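Local structure of hypothetical protein (Shewanella oneidensis, 2OOJ) at residues I118-N122 / G123-Y127. The protein is of unknown function but belongs to the DUF3224 family, whose clan of allene oxide cyclase-like barrels fits its helix-free antiparallel beta structure. Sequence-based numbering, arbitrary orientation.
Sequences ISIEN and GQHFY
Ser119 and Phe126 face each other as a hydrogen-bonded antiparallel pair: Ser119 N gives to Phe126 O at 2.9 Å, nearly straight at 175°, and Phe126 N returns a bond to Ser119 O. Glu121 and Gln124 repeat the exchange at the end of the hairpin, where Gln124 N reaches Glu121 O at 2.8 Å. A type I' turn, with Asn122 and Gly123 both at positive phi as its two-residue loop, joins strands 112-121 and 124-133.

On the face carrying Phe126, its ring passes obliquely by Glu121, whose CB lies 3.8 Å from CE1 of Phe126. Beside the root of the side chain, Ser119 OG lies 3.4 Å from Phe126 CB and is hydrogen-bonded to Glu128 OE2. With alanine at Phe126 the ring is gone, and the aliphatic part of Glu121 would probably lose its cross-strand neighbour and be freer to swing.

The other face holds Ile120 and His125. With chi1 (-179°) and chi2 both extended, Ile120 CD1 comes over one face of the His125 ring, toward its rim, 4.2 Å from the centroid in a CH-pi contact. The His125 ring also meets Phe11 on strand 5-18.

Gln124, bent at chi2 (68°), turns NE2 back to a lone pair of His125 O, 3.0 Å away, and to Asp12. Backbone bonds thus set the register of this surface hairpin, whose faces mix apolar and polar contacts, His125 ND1 staying buried without a partner.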
loop_
_atom_site.group_PDB
_atom_site.type_symbol
_atom_site.label_atom_id
_atom_site.label_comp_id
_atom_site.label_asym_id
_atom_site.label_seq_id
_atom_site.Cartn_x
_atom_site.Cartn_y
_atom_site.Cartn_z
ATOM N N ILE B 118 -0.636 5.654 14.377
ATOM C CA ILE B 118 -1.299 4.602 15.120
ATOM C C ILE B 118 -0.409 4.222 16.307
ATOM O O ILE B 118 0.812 4.020 16.171
ATOM C CB ILE B 118 -1.508 3.380 14.229
ATOM C CG1 ILE B 118 -2.354 3.732 13.009
ATOM C CG2 ILE B 118 -2.143 2.225 14.984
ATOM C CD1 ILE B 118 -3.805 3.881 13.318
ATOM N N SER B 119 -1.014 4.194 17.480
ATOM C CA SER B 119 -0.318 3.847 18.690
ATOM C C SER B 119 -1.138 2.805 19.431
ATOM O O SER B 119 -2.228 2.392 18.998
ATOM C CB SER B 119 -0.079 5.080 19.541
ATOM O OG SER B 119 -1.278 5.652 20.046
ATOM N N ILE B 120 -0.581 2.363 20.540
ATOM C CA ILE B 120 -1.164 1.319 21.361
ATOM C C ILE B 120 -0.790 1.606 22.822
ATOM O O ILE B 120 0.333 2.004 23.138
ATOM C CB ILE B 120 -0.704 -0.094 20.902
ATOM C CG1 ILE B 120 -1.347 -1.196 21.746
ATOM C CG2 ILE B 120 0.806 -0.197 20.886
ATOM C CD1 ILE B 120 -1.390 -2.542 21.046
ATOM N N GLU B 121 -1.769 1.450 23.697
ATOM C CA GLU B 121 -1.568 1.647 25.118
ATOM C C GLU B 121 -2.398 0.600 25.824
ATOM O O GLU B 121 -3.562 0.411 25.503
ATOM C CB GLU B 121 -2.008 3.050 25.496
ATOM C CG GLU B 121 -1.599 3.474 26.870
ATOM C CD GLU B 121 -2.314 4.745 27.346
ATOM O OE1 GLU B 121 -2.877 5.492 26.509
ATOM O OE2 GLU B 121 -2.295 4.994 28.572
ATOM N N ASN B 122 -1.768 -0.150 26.724
ATOM C CA ASN B 122 -2.472 -1.165 27.474
ATOM C C ASN B 122 -3.354 -2.046 26.586
ATOM O O ASN B 122 -4.498 -2.322 26.920
ATOM C CB ASN B 122 -3.297 -0.501 28.587
ATOM C CG ASN B 122 -3.754 -1.508 29.663
ATOM O OD1 ASN B 122 -3.165 -2.590 29.820
ATOM N ND2 ASN B 122 -4.820 -1.165 30.372
ATOM N N GLY B 123 -2.823 -2.474 25.444
ATOM C CA GLY B 123 -3.538 -3.382 24.557
ATOM C C GLY B 123 -4.585 -2.755 23.640
ATOM O O GLY B 123 -5.198 -3.455 22.844
ATOM N N GLN B 124 -4.773 -1.437 23.748
ATOM C CA GLN B 124 -5.778 -0.690 23.000
ATOM C C GLN B 124 -5.090 0.159 21.931
ATOM O O GLN B 124 -4.168 0.904 22.224
ATOM C CB GLN B 124 -6.575 0.205 23.949
ATOM C CG GLN B 124 -7.586 1.161 23.294
ATOM C CD GLN B 124 -8.740 0.415 22.663
ATOM O OE1 GLN B 124 -9.467 -0.275 23.354
ATOM N NE2 GLN B 124 -8.901 0.529 21.345
ATOM N N HIS B 125 -5.535 0.002 20.696
ATOM C CA HIS B 125 -5.088 0.851 19.593
ATOM C C HIS B 125 -5.716 2.211 19.665
ATOM O O HIS B 125 -6.906 2.323 19.982
ATOM C CB HIS B 125 -5.450 0.235 18.258
ATOM C CG HIS B 125 -4.607 -0.931 17.911
ATOM N ND1 HIS B 125 -3.265 -0.809 17.627
ATOM C CD2 HIS B 125 -4.888 -2.251 17.881
ATOM C CE1 HIS B 125 -2.761 -2.012 17.401
ATOM N NE2 HIS B 125 -3.724 -2.904 17.555
ATOM N N PHE B 126 -4.901 3.212 19.335
ATOM C CA PHE B 126 -5.297 4.599 19.309
ATOM C C PHE B 126 -4.870 5.183 17.978
ATOM O O PHE B 126 -3.798 4.855 17.448
ATOM C CB PHE B 126 -4.609 5.395 20.426
ATOM C CG PHE B 126 -5.174 5.128 21.784
ATOM C CD1 PHE B 126 -4.758 4.039 22.498
ATOM C CD2 PHE B 126 -6.120 5.967 22.333
ATOM C CE1 PHE B 126 -5.286 3.782 23.742
ATOM C CE2 PHE B 126 -6.640 5.713 23.573
ATOM C CZ PHE B 126 -6.230 4.605 24.269
ATOM N N TYR B 127 -5.683 6.081 17.493
ATOM C CA TYR B 127 -5.349 6.890 16.314
ATOM C C TYR B 127 -4.999 8.303 16.782
ATOM O O TYR B 127 -5.552 8.799 17.778
ATOM C CB TYR B 127 -6.531 6.932 15.331
ATOM C CG TYR B 127 -7.751 7.627 15.865
ATOM C CD1 TYR B 127 -7.905 9.022 15.749
ATOM C CD2 TYR B 127 -8.786 6.898 16.436
ATOM C CE1 TYR B 127 -9.021 9.636 16.247
ATOM C CE2 TYR B 127 -9.886 7.512 16.965
ATOM C CZ TYR B 127 -10.016 8.890 16.851
ATOM O OH TYR B 127 -11.133 9.486 17.376
#